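Local coordinates for protein EH1AB1 (Metagenome, PDB 6I8F) that hydrolyses esters, probably by way of a serine nucleophile carried on an alpha/beta-hydrolase fold, at residues Tyr84-Leu87 / Gly88-Ala91; Cys117-Leu120 / Ala121-Arg125; Pro140-Ala143 / Pro144-Gly148; Ala151-His154 / Ile155-Asn158; Gly178-Ala181 / Ala182-Gln186. All coordinates share one frame; numbering follows the deposited sequence.

How the interactions relate
Interactions 1 and 2 occupy one corner of the fold and touch directly, with Leu87 N 2.9 Å from Asn122 OD1 in a probable hydrogen bond. Interaction 1 is a surface turn and interaction 2 the half-buried end of helix 114-124, rich in charged side chains. Interactions 3 and 4 lie at the start and the end of the same helix, 143-157: prolines and a cap open it, whereas a salt-bridged arginine and an asparagine close it. Interaction 5, on helix 176-190, is fully buried and has only small or apolar side chains in contact. It packs against both parts of helix 143-157, through Met180, Val183 and Val184.

Interaction 1: residues Tyr84-Leu87 / Gly88-Ala91; sequences YRPL and GEAA
Pro86 and Glu89 meet across a tight turn, their side chains set obliquely, with CG of Pro86 3.7 Å from CG of Glu89. The glutamate gets there because its CG stands opposite the carbonyl carbon (chi1 -71°) and the chain then bends, which brings its CB and CG against CG of Pro86. In the backbone, Glu89 N gives a weak, rather long but straight hydrogen bond of 3.5 Å to Pro86 O. Arg85 is an extended chain that brings the edge of its guanidinium to the backbone of the loop after the turn. There NH2 donates to Glu89 O at 3.2 Å, but the end of this arginine is modelled too close to Ala91, so the placing of NH2 is doubtful. Its NH1 holds a glycerol molecule, probably from the crystallisation liquor. Gly88 takes a positive phi of 91°, and a CB at this position would collide with Leu87 O. Asn122 of helix 114-124 receives a hydrogen bond from Leu87 N, tying the turn to that helix. The four residues Pro86 to Glu89 form a classic type II beta turn, with glycine at its third position, where strand 78-85 ends.

Interaction 2: residues Cys117-Leu120 / Ala121-Arg125; sequences CRRL and ANKSR
Cys117, Arg118 and Arg119 each accept a backbone hydrogen bond from the residue four places on, Ala121, Asn122 and Lys123, at 3.0 to 3.1 Å between O and N, which carries the alpha-helical pattern towards the end of helix 114-124. In the next step Leu120 O is held twice: Ser124 N reaches it at 2.9 Å and Ser124 OG at 2.7 Å, from opposite faces of the carbonyl plane. A chi1 of 71° places the hydroxyl between the backbone N and the carbonyl carbon of its own residue and so turns it back on the helix; the same OG also takes Cys126 N. On the side facing helix 310-327, Arg119 and Lys123 lie side by side and point the same way. Lys123 CE rides 3.5 Å above one face of the Arg119 guanidinium, towards its rim, and Lys123 NZ comes within 3.8 Å of Arg119 NH2. Both cations serve Asp317 of helix 310-327, Arg119 through NE in a salt bridge and Lys123 in a long, weak ion pair. A leucine in place of Arg119 would probably leave Asp317 with that distant lysine as its remaining partner of the two and uncover the flank of Lys123 CE. The two neighbouring positive charges are thus gathered round one carboxylate, which is likely to offset their proximity and to bind the helix end to helix 310-327.

Interaction 3: residues Pro140-Ala143 / Pro144-Gly148; sequences PFPA and PIDDG
The carboxylate of Asp146 lies alongside the ring of Pro142, pointing the same way, with OD2 3.8 Å from CG, while CB of Pro142 in turn stands 3.9 Å above one face of the Phe141 ring, over its centre. The peptide bond between Phe141 and Pro142 is cis, a geometry that readily brings an aromatic ring and the following proline together. Pro142 is the N-cap residue of helix 143-157, and its O accepts Asp146 N at 2.9 Å, nearly along the C=O axis; Asp147 N repeats the step on Ala143 O at 3.0 Å. Pro144 has no N-H to give, which costs nothing in the first turn, where no earlier helical carbonyl awaits it. Its CD lies 3.3 Å from Ala143 CB, a close approach set by the bonded neighbours. The negative charges of Asp146 and Asp147 at this helix start would probably interact favourably with the positive end of the helix dipole. Asp147 also forms a salt bridge with Arg134, and Phe141 bonds through its backbone to Tyr236. Pro144 and Ile145 both touch Met180 of helix 176-190 and Tyr236 of helix 230-236, so the entry to helix 143-157 packs against both helices.

Interaction 4: residues Ala151-His154 / Ile155-Asn158; sequences AFRH and IRDN
This contact between Ala151-His154 and Ile155-Asn158 is the C-terminal end of helix 143-157, an alpha helix packed on the central sheet of the alpha/beta-hydrolase fold. Phe152 and Ile155 face strand 94-100, and beyond it Phe152 reaches strand 169-174 and Ile155 strand 127-132. The Phe152 ring carries Arg156 CB over one face, offset to the rim, and Arg156 CD lies 4.1 Å from Phe152 CE2, the ring and guanidinium planes standing 77° apart. A bend at chi3 (59°) then folds the arginine back over its helix, so that Arg153 CA sits 3.8 Å above the guanidinium plane and Arg156 NH2 comes 3.6 Å from Arg153 CG. Side-on, Arg156 grips Asp157: NE donates to OD1 at 2.8 Å and NH2 to OD2 at 3.2 Å, both near the guanidinium plane. Its NH1 and the NE of Arg153 share Glu193 in salt bridges, the glutamate gathering both cations. A methionine at Arg156 would probably leave Asp157 without this paired grip and take one of the two arginines from Glu193. Past the last turn, Asn158 ND2 passes 3.6 Å above one face of the His154 ring and donates at 2.8 Å to His154 O, in the carbonyl plane on a lone pair.

Interaction 5: residues Gly178-Ala181 / Ala182-Gln186; sequences GAMA and AVVCQ
Four successive backbone hydrogen bonds knit Gly178-Ala181 to Ala182-Gln186 within helix 176-190. Ala182 N binds Gly178 O and Val183 N binds Ala179 O, both at 2.9 Å, followed by Val184 N on Met180 O at 2.8 Å. The fourth, Cys185 N to Ala181 O, is stretched to 3.3 Å but stays fairly straight, with an N-H...O angle of 162°. A second kind of contact is made by the branched side chains lying over the carbonyls of the preceding turn. In both valines CG2 stands opposite the residue's own carbonyl carbon and beside its backbone N, which carries it back along the helix: Val183 CG2 comes 3.3 Å from Ala179 O, and Val184 CG2 3.2 Å from Met180 O. These methyl groups lie close to oxygens already engaged by backbone N-H groups.

Apolar contact between side chains is slight, the nearest being Met180 CG to Val184 CG2 at 4.5 Å. Met180 points away from the following turn, its CG anti to the backbone N (chi1 -163°), into the core toward Ile145 and Tyr100, and Ala179, Ala181 and Ala182 offer only a methyl group each. The helix begins directly after Ser175, within the probable nucleophile elbow (GxSxG), whose residues Gly178 touches.

On one flank Val183 meets Ile145 and Val184 meets Phe152, both of helix 143-157, while Met180 and Val184 also touch Tyr100 of strand 94-100. Ala181 and Cys185 rest on Val171 of strand 169-174, so this helix packs on strands 94-100 and 169-174 and alongside helix 143-157, as the crossover between strands 169-174 and 198-202.

Interaction 1: residues Tyr84-Leu87 / Gly88-Ala91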
loop_
_atom_site.group_PDB
_atom_site.type_symbol
_atom_site.label_atom_id
_atom_site.label_comp_id
_atom_site.label_asym_id
_atom_site.label_seq_id
_atom_site.Cartn_x
_atom_site.Cartn_y
_atom_site.Cartn_z
ATOM N N TYR A 84 -11.938 -20.127 -3.871
ATOM C CA TYR A 84 -12.843 -19.347 -3.073
ATOM C C TYR A 84 -13.440 -18.231 -3.938
ATOM O O TYR A 84 -12.703 -17.404 -4.486
ATOM C CB TYR A 84 -12.105 -18.729 -1.890
ATOM C CG TYR A 84 -11.333 -19.681 -1.016
ATOM C CD1 TYR A 84 -10.027 -20.052 -1.320
ATOM C CD2 TYR A 84 -11.881 -20.155 0.164
ATOM C CE1 TYR A 84 -9.300 -20.887 -0.484
ATOM C CE2 TYR A 84 -11.167 -20.993 1.005
ATOM C CZ TYR A 84 -9.869 -21.352 0.690
ATOM O OH TYR A 84 -9.171 -22.170 1.536
ATOM N N ARG A 85 -14.767 -18.235 -4.069
ATOM C CA ARG A 85 -15.483 -17.210 -4.808
ATOM C C ARG A 85 -15.937 -16.155 -3.808
ATOM O O ARG A 85 -16.589 -16.493 -2.818
ATOM C CB ARG A 85 -16.648 -17.842 -5.571
ATOM C CG ARG A 85 -17.444 -16.859 -6.414
ATOM C CD ARG A 85 -18.303 -17.555 -7.451
ATOM N NE ARG A 85 -18.825 -16.564 -8.359
ATOM C CZ ARG A 85 -18.266 -16.181 -9.505
ATOM N NH1 ARG A 85 -17.317 -16.899 -10.087
ATOM N NH2 ARG A 85 -18.698 -15.068 -10.070
ATOM N N PRO A 86 -15.607 -14.862 -4.023
ATOM C CA PRO A 86 -15.982 -13.804 -3.085
ATOM C C PRO A 86 -17.508 -13.623 -2.978
ATOM O O PRO A 86 -18.213 -13.734 -3.977
ATOM C CB PRO A 86 -15.342 -12.527 -3.657
ATOM C CG PRO A 86 -15.029 -12.846 -5.108
ATOM C CD PRO A 86 -14.900 -14.348 -5.209
ATOM N N LEU A 87 -17.995 -13.356 -1.765
ATOM C CA LEU A 87 -19.379 -12.937 -1.560
ATOM C C LEU A 87 -19.720 -11.782 -2.498
ATOM O O LEU A 87 -18.958 -10.823 -2.598
ATOM C CB LEU A 87 -19.564 -12.457 -0.125
ATOM C CG LEU A 87 -19.822 -13.528 0.919
ATOM C CD1 LEU A 87 -20.099 -12.863 2.261
ATOM C CD2 LEU A 87 -20.978 -14.431 0.509
ATOM N N GLY A 88 -20.868 -11.907 -3.178
ATOM C CA GLY A 88 -21.518 -10.801 -3.869
ATOM C C GLY A 88 -21.089 -10.650 -5.318
ATOM O O GLY A 88 -21.727 -9.891 -6.048
ATOM N N GLU A 89 -20.009 -11.327 -5.736
ATOM C CA GLU A 89 -19.500 -11.206 -7.111
ATOM C C GLU A 89 -20.215 -12.234 -7.999
ATOM O O GLU A 89 -20.197 -13.434 -7.703
ATOM C CB GLU A 89 -17.978 -11.388 -7.166
ATOM C CG GLU A 89 -17.209 -10.225 -6.555
ATOM C CD GLU A 89 -17.430 -8.876 -7.229
ATOM O OE1 GLU A 89 -17.097 -8.761 -8.434
ATOM O OE2 GLU A 89 -17.936 -7.937 -6.551
ATOM N N ALA A 90 -20.818 -11.745 -9.091
ATOM C CA ALA A 90 -21.610 -12.560 -10.021
ATOM C C ALA A 90 -20.916 -12.734 -11.380
ATOM O O ALA A 90 -21.433 -13.462 -12.228
ATOM C CB ALA A 90 -22.975 -11.941 -10.203
ATOM N N ALA A 91 -19.770 -12.081 -11.604
ATOM C CA ALA A 91 -19.090 -12.168 -12.906
ATOM C C ALA A 91 -18.549 -13.588 -13.121
ATOM O O ALA A 91 -18.211 -14.291 -12.165
ATOM C CB ALA A 91 -17.989 -11.141 -13.000
#

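Interaction 2: residues Cys117-Leu120 / Ala121-Arg125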
loop_
_atom_site.group_PDB
_atom_site.type_symbol
_atom_site.label_atom_id
_atom_site.label_comp_id
_atom_site.label_asym_id
_atom_site.label_seq_id
_atom_site.Cartn_x
_atom_site.Cartn_y
_atom_site.Cartn_z
ATOM N N CYS A 117 -7.602 -17.053 3.348
ATOM C CA CYS A 117 -7.934 -17.013 1.931
ATOM C C CYS A 117 -9.379 -16.551 1.722
ATOM O O CYS A 117 -9.639 -15.782 0.800
ATOM C CB CYS A 117 -7.720 -18.355 1.257
ATOM S SG CYS A 117 -5.962 -18.697 0.985
ATOM N N ARG A 118 -10.282 -17.004 2.594
ATOM C CA ARG A 118 -11.691 -16.596 2.545
ATOM C C ARG A 118 -11.773 -15.072 2.677
ATOM O O ARG A 118 -12.473 -14.410 1.903
ATOM C CB ARG A 118 -12.509 -17.280 3.647
ATOM C CG ARG A 118 -12.843 -18.736 3.361
ATOM C CD ARG A 118 -13.308 -19.435 4.628
ATOM N NE ARG A 118 -13.785 -20.797 4.383
ATOM C CZ ARG A 118 -15.045 -21.128 4.082
ATOM N NH1 ARG A 118 -16.003 -20.210 4.061
ATOM N NH2 ARG A 118 -15.331 -22.390 3.799
ATOM N N ARG A 119 -11.052 -14.533 3.671
ATOM C CA ARG A 119 -11.096 -13.104 3.957
ATOM C C ARG A 119 -10.489 -12.348 2.774
ATOM O O ARG A 119 -11.030 -11.329 2.366
ATOM C CB ARG A 119 -10.396 -12.762 5.272
ATOM C CG ARG A 119 -10.640 -11.337 5.741
ATOM C CD ARG A 119 -10.094 -11.050 7.134
ATOM N NE ARG A 119 -10.345 -9.669 7.516
ATOM C CZ ARG A 119 -11.346 -9.259 8.298
ATOM N NH1 ARG A 119 -12.133 -10.149 8.869
ATOM N NH2 ARG A 119 -11.524 -7.962 8.532
ATOM N N LEU A 120 -9.384 -12.858 2.212
ATOM C CA LEU A 120 -8.742 -12.168 1.082
ATOM C C LEU A 120 -9.712 -12.093 -0.104
ATOM O O LEU A 120 -9.780 -11.080 -0.784
ATOM C CB LEU A 120 -7.447 -12.885 0.691
ATOM C CG LEU A 120 -6.271 -12.735 1.657
ATOM C CD1 LEU A 120 -5.083 -13.550 1.178
ATOM C CD2 LEU A 120 -5.869 -11.278 1.829
ATOM N N ALA A 121 -10.432 -13.189 -0.371
ATOM C CA ALA A 121 -11.385 -13.236 -1.492
ATOM C C ALA A 121 -12.472 -12.172 -1.298
ATOM O O ALA A 121 -12.691 -11.343 -2.182
ATOM C CB ALA A 121 -11.966 -14.618 -1.643
ATOM N N ASN A 122 -13.124 -12.188 -0.135
ATOM C CA ASN A 122 -14.248 -11.297 0.156
ATOM C C ASN A 122 -13.817 -9.822 0.069
ATOM O O ASN A 122 -14.523 -9.012 -0.512
ATOM C CB ASN A 122 -14.877 -11.613 1.513
ATOM C CG ASN A 122 -15.707 -12.876 1.496
ATOM O OD1 ASN A 122 -16.055 -13.376 0.432
ATOM N ND2 ASN A 122 -16.044 -13.398 2.665
ATOM N N LYS A 123 -12.644 -9.502 0.618
ATOM C CA LYS A 123 -12.180 -8.130 0.754
ATOM C C LYS A 123 -11.655 -7.612 -0.590
ATOM O O LYS A 123 -11.825 -6.446 -0.902
ATOM C CB LYS A 123 -11.086 -8.043 1.818
ATOM C CG LYS A 123 -11.558 -8.310 3.236
ATOM C CD LYS A 123 -12.337 -7.170 3.835
ATOM C CE LYS A 123 -12.931 -7.539 5.175
ATOM N NZ LYS A 123 -13.616 -6.376 5.781
ATOM N N SER A 124 -11.034 -8.494 -1.382
ATOM C CA SER A 124 -10.458 -8.115 -2.654
ATOM C C SER A 124 -11.501 -8.120 -3.778
ATOM O O SER A 124 -11.293 -7.458 -4.785
ATOM C CB SER A 124 -9.314 -9.011 -3.008
ATOM O OG SER A 124 -9.791 -10.305 -3.336
ATOM N N ARG A 125 -12.580 -8.897 -3.611
ATOM C CA ARG A 125 -13.550 -9.199 -4.678
ATOM C C ARG A 125 -12.855 -9.991 -5.790
ATOM O O ARG A 125 -13.315 -9.995 -6.944
ATOM C CB ARG A 125 -14.189 -7.930 -5.252
ATOM C CG ARG A 125 -14.819 -7.005 -4.217
ATOM C CD ARG A 125 -15.566 -5.872 -4.910
ATOM N NE ARG A 125 -16.064 -4.853 -3.994
ATOM C CZ ARG A 125 -16.571 -3.670 -4.345
ATOM N NH1 ARG A 125 -16.318 -3.132 -5.530
ATOM N NH2 ARG A 125 -17.337 -3.025 -3.485
#

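Interaction 3: residues Pro140-Ala143 / Pro144-Gly148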
loop_
_atom_site.group_PDB
_atom_site.type_symbol
_atom_site.label_atom_id
_atom_site.label_comp_id
_atom_site.label_asym_id
_atom_site.label_seq_id
_atom_site.Cartn_x
_atom_site.Cartn_y
_atom_site.Cartn_z
ATOM N N PRO A 140 11.931 -32.615 -1.040
ATOM C CA PRO A 140 12.771 -31.463 -0.728
ATOM C C PRO A 140 12.952 -30.548 -1.946
ATOM O O PRO A 140 12.527 -30.893 -3.036
ATOM C CB PRO A 140 14.117 -32.083 -0.292
ATOM C CG PRO A 140 14.141 -33.459 -0.923
ATOM C CD PRO A 140 12.698 -33.866 -1.128
ATOM N N PHE A 141 13.612 -29.408 -1.722
ATOM C CA PHE A 141 14.003 -28.480 -2.800
ATOM C C PHE A 141 14.578 -29.296 -3.956
ATOM O O PHE A 141 15.448 -30.129 -3.717
ATOM C CB PHE A 141 15.026 -27.463 -2.282
ATOM C CG PHE A 141 15.550 -26.519 -3.334
ATOM C CD1 PHE A 141 16.694 -26.826 -4.066
ATOM C CD2 PHE A 141 14.904 -25.321 -3.597
ATOM C CE1 PHE A 141 17.172 -25.962 -5.042
ATOM C CE2 PHE A 141 15.375 -24.462 -4.581
ATOM C CZ PHE A 141 16.513 -24.779 -5.295
ATOM N N PRO A 142 14.118 -29.060 -5.196
ATOM C CA PRO A 142 13.286 -27.930 -5.588
ATOM C C PRO A 142 11.800 -28.272 -5.762
ATOM O O PRO A 142 11.079 -27.493 -6.370
ATOM C CB PRO A 142 13.869 -27.534 -6.951
ATOM C CG PRO A 142 14.225 -28.862 -7.564
ATOM C CD PRO A 142 14.725 -29.678 -6.388
ATOM N N ALA A 143 11.368 -29.421 -5.230
ATOM C CA ALA A 143 10.016 -29.979 -5.489
ATOM C C ALA A 143 8.919 -28.961 -5.169
ATOM O O ALA A 143 7.992 -28.777 -5.953
ATOM C CB ALA A 143 9.816 -31.251 -4.697
ATOM N N PRO A 144 8.921 -28.293 -4.001
ATOM C CA PRO A 144 7.823 -27.376 -3.682
ATOM C C PRO A 144 7.707 -26.193 -4.666
ATOM O O PRO A 144 6.606 -25.833 -5.090
ATOM C CB PRO A 144 8.141 -26.945 -2.242
ATOM C CG PRO A 144 9.017 -28.073 -1.713
ATOM C CD PRO A 144 9.879 -28.445 -2.898
ATOM N N ILE A 145 8.851 -25.620 -5.035
ATOM C CA ILE A 145 8.948 -24.533 -6.008
ATOM C C ILE A 145 8.440 -25.031 -7.365
ATOM O O ILE A 145 7.724 -24.307 -8.048
ATOM C CB ILE A 145 10.397 -23.996 -6.080
ATOM C CG1 ILE A 145 10.807 -23.281 -4.791
ATOM C CG2 ILE A 145 10.631 -23.118 -7.314
ATOM C CD1 ILE A 145 9.919 -22.144 -4.385
ATOM N N ASP A 146 8.845 -26.250 -7.745
ATOM C CA ASP A 146 8.414 -26.870 -8.996
ATOM C C ASP A 146 6.882 -26.919 -9.054
ATOM O O ASP A 146 6.299 -26.571 -10.078
ATOM C CB ASP A 146 9.004 -28.272 -9.187
ATOM C CG ASP A 146 10.478 -28.286 -9.583
ATOM O OD1 ASP A 146 11.018 -27.225 -9.933
ATOM O OD2 ASP A 146 11.073 -29.360 -9.535
ATOM N N ASP A 147 6.249 -27.349 -7.958
ATOM C CA ASP A 147 4.786 -27.428 -7.871
ATOM C C ASP A 147 4.172 -26.030 -7.966
ATOM O O ASP A 147 3.163 -25.847 -8.626
ATOM C CB ASP A 147 4.336 -28.119 -6.581
ATOM C CG ASP A 147 4.525 -29.625 -6.605
ATOM O OD1 ASP A 147 4.210 -30.266 -5.591
ATOM O OD2 ASP A 147 5.002 -30.146 -7.639
ATOM N N GLY A 148 4.779 -25.054 -7.284
ATOM C CA GLY A 148 4.265 -23.676 -7.285
ATOM C C GLY A 148 4.220 -23.112 -8.697
ATOM O O GLY A 148 3.221 -22.543 -9.141
#

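Interaction 4: residues Ala151-His154 / Ile155-Asn158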
loop_
_atom_site.group_PDB
_atom_site.type_symbol
_atom_site.label_atom_id
_atom_site.label_comp_id
_atom_site.label_asym_id
_atom_site.label_seq_id
_atom_site.Cartn_x
_atom_site.Cartn_y
_atom_site.Cartn_z
ATOM N N ALA A 151 1.609 -25.021 -10.843
ATOM C CA ALA A 151 0.243 -24.573 -10.504
ATOM C C ALA A 151 -0.110 -23.286 -11.266
ATOM O O ALA A 151 -1.202 -23.170 -11.851
ATOM C CB ALA A 151 0.121 -24.376 -9.015
ATOM N N PHE A 152 0.810 -22.317 -11.261
ATOM C CA PHE A 152 0.571 -21.044 -11.938
ATOM C C PHE A 152 0.450 -21.248 -13.455
ATOM O O PHE A 152 -0.478 -20.731 -14.089
ATOM C CB PHE A 152 1.656 -20.007 -11.642
ATOM C CG PHE A 152 1.500 -18.797 -12.521
ATOM C CD1 PHE A 152 0.465 -17.904 -12.303
ATOM C CD2 PHE A 152 2.301 -18.620 -13.636
ATOM C CE1 PHE A 152 0.258 -16.836 -13.165
ATOM C CE2 PHE A 152 2.101 -17.546 -14.491
ATOM C CZ PHE A 152 1.084 -16.652 -14.249
ATOM N N ARG A 153 1.397 -21.987 -14.044
ATOM C CA ARG A 153 1.373 -22.238 -15.505
ATOM C C ARG A 153 0.054 -22.941 -15.874
ATOM O O ARG A 153 -0.585 -22.592 -16.841
ATOM C CB ARG A 153 2.586 -23.068 -15.941
ATOM C CG ARG A 153 3.924 -22.346 -15.898
ATOM C CD ARG A 153 5.046 -23.196 -16.478
ATOM N NE ARG A 153 6.307 -22.468 -16.604
ATOM C CZ ARG A 153 7.530 -23.003 -16.482
ATOM N NH1 ARG A 153 7.677 -24.263 -16.094
ATOM N NH2 ARG A 153 8.603 -22.270 -16.735
ATOM N N HIS A 154 -0.360 -23.926 -15.072
ATOM C CA HIS A 154 -1.563 -24.720 -15.367
ATOM C C HIS A 154 -2.833 -23.853 -15.305
ATOM O O HIS A 154 -3.706 -23.935 -16.178
ATOM C CB HIS A 154 -1.664 -25.911 -14.415
ATOM C CG HIS A 154 -2.868 -26.754 -14.665
ATOM N ND1 HIS A 154 -2.906 -27.705 -15.672
ATOM C CD2 HIS A 154 -4.086 -26.763 -14.080
ATOM C CE1 HIS A 154 -4.091 -28.285 -15.676
ATOM N NE2 HIS A 154 -4.834 -27.726 -14.704
ATOM N N ILE A 155 -2.960 -23.045 -14.250
ATOM C CA ILE A 155 -4.129 -22.147 -14.109
ATOM C C ILE A 155 -4.089 -21.056 -15.192
ATOM O O ILE A 155 -5.125 -20.759 -15.796
ATOM C CB ILE A 155 -4.215 -21.591 -12.681
ATOM C CG1 ILE A 155 -4.526 -22.735 -11.709
ATOM C CG2 ILE A 155 -5.233 -20.460 -12.608
ATOM C CD1 ILE A 155 -4.116 -22.489 -10.277
ATOM N N ARG A 156 -2.903 -20.496 -15.461
ATOM C CA ARG A 156 -2.722 -19.497 -16.533
ATOM C C ARG A 156 -3.202 -20.084 -17.868
ATOM O O ARG A 156 -3.924 -19.441 -18.612
ATOM C CB ARG A 156 -1.256 -19.049 -16.620
ATOM C CG ARG A 156 -0.935 -18.074 -17.749
ATOM C CD ARG A 156 0.525 -18.104 -18.190
ATOM N NE ARG A 156 0.983 -19.404 -18.673
ATOM C CZ ARG A 156 2.239 -19.852 -18.610
ATOM N NH1 ARG A 156 3.214 -19.084 -18.154
ATOM N NH2 ARG A 156 2.514 -21.085 -18.998
ATOM N N ASP A 157 -2.786 -21.316 -18.171
ATOM C CA ASP A 157 -3.041 -21.899 -19.475
ATOM C C ASP A 157 -4.489 -22.394 -19.571
ATOM O O ASP A 157 -4.959 -22.653 -20.654
ATOM C CB ASP A 157 -2.021 -22.998 -19.782
ATOM C CG ASP A 157 -0.613 -22.457 -19.944
ATOM O OD1 ASP A 157 -0.466 -21.241 -20.175
ATOM O OD2 ASP A 157 0.323 -23.250 -19.816
ATOM N N ASN A 158 -5.173 -22.536 -18.433
ATOM C CA ASN A 158 -6.526 -23.083 -18.366
ATOM C C ASN A 158 -7.433 -22.121 -17.586
ATOM O O ASN A 158 -8.330 -22.543 -16.845
ATOM C CB ASN A 158 -6.481 -24.481 -17.751
ATOM C CG ASN A 158 -5.687 -25.433 -18.617
ATOM O OD1 ASN A 158 -6.196 -25.890 -19.639
ATOM N ND2 ASN A 158 -4.429 -25.676 -18.266
#

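Interaction 5: residues Gly178-Ala181 / Ala182-Gln186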
loop_
_atom_site.group_PDB
_atom_site.type_symbol
_atom_site.label_atom_id
_atom_site.label_comp_id
_atom_site.label_asym_id
_atom_site.label_seq_id
_atom_site.Cartn_x
_atom_site.Cartn_y
_atom_site.Cartn_z
ATOM N N GLY A 178 5.518 -16.675 0.200
ATOM C CA GLY A 178 5.919 -15.399 -0.377
ATOM C C GLY A 178 7.129 -15.584 -1.268
ATOM O O GLY A 178 7.165 -15.080 -2.384
ATOM N N ALA A 179 8.103 -16.352 -0.770
ATOM C CA ALA A 179 9.278 -16.696 -1.546
ATOM C C ALA A 179 8.822 -17.397 -2.828
ATOM O O ALA A 179 9.249 -17.027 -3.916
ATOM C CB ALA A 179 10.216 -17.548 -0.729
ATOM N N MET A 180 7.917 -18.372 -2.682
ATOM C CA MET A 180 7.386 -19.132 -3.822
ATOM C C MET A 180 6.803 -18.170 -4.859
ATOM O O MET A 180 7.091 -18.286 -6.041
ATOM C CB MET A 180 6.293 -20.114 -3.393
ATOM C CG MET A 180 6.012 -21.180 -4.443
ATOM S SD MET A 180 5.049 -22.581 -3.815
ATOM C CE MET A 180 6.213 -23.360 -2.703
ATOM N N ALA A 181 5.960 -17.235 -4.397
ATOM C CA ALA A 181 5.321 -16.275 -5.283
ATOM C C ALA A 181 6.391 -15.454 -6.008
ATOM O O ALA A 181 6.316 -15.281 -7.209
ATOM C CB ALA A 181 4.360 -15.392 -4.516
ATOM N N ALA A 182 7.389 -14.958 -5.274
ATOM C CA ALA A 182 8.431 -14.139 -5.897
ATOM C C ALA A 182 9.153 -14.947 -6.981
ATOM O O ALA A 182 9.442 -14.445 -8.082
ATOM C CB ALA A 182 9.399 -13.638 -4.856
ATOM N N VAL A 183 9.461 -16.201 -6.648
ATOM C CA VAL A 183 10.245 -17.075 -7.516
ATOM C C VAL A 183 9.431 -17.432 -8.759
ATOM O O VAL A 183 9.992 -17.457 -9.843
ATOM C CB VAL A 183 10.740 -18.317 -6.755
ATOM C CG1 VAL A 183 11.253 -19.405 -7.694
ATOM C CG2 VAL A 183 11.807 -17.937 -5.747
ATOM N N VAL A 184 8.121 -17.691 -8.604
ATOM C CA VAL A 184 7.258 -17.983 -9.757
ATOM C C VAL A 184 7.364 -16.850 -10.786
ATOM O O VAL A 184 7.475 -17.107 -11.982
ATOM C CB VAL A 184 5.787 -18.236 -9.362
ATOM C CG1 VAL A 184 4.869 -18.255 -10.579
ATOM C CG2 VAL A 184 5.634 -19.524 -8.569
ATOM N N CYS A 185 7.309 -15.599 -10.318
ATOM C CA CYS A 185 7.376 -14.434 -11.223
ATOM C C CYS A 185 8.707 -14.408 -11.983
ATOM O O CYS A 185 8.713 -14.193 -13.206
ATOM C CB CYS A 185 7.205 -13.127 -10.469
ATOM S SG CYS A 185 5.561 -12.954 -9.725
ATOM N N GLN A 186 9.807 -14.632 -11.259
ATOM C CA GLN A 186 11.160 -14.623 -11.849
ATOM C C GLN A 186 11.319 -15.790 -12.832
ATOM O O GLN A 186 11.901 -15.602 -13.904
ATOM C CB GLN A 186 12.248 -14.675 -10.778
ATOM C CG GLN A 186 12.440 -13.361 -10.053
ATOM C CD GLN A 186 13.700 -13.383 -9.232
ATOM O OE1 GLN A 186 14.621 -14.148 -9.516
ATOM N NE2 GLN A 186 13.739 -12.550 -8.202
#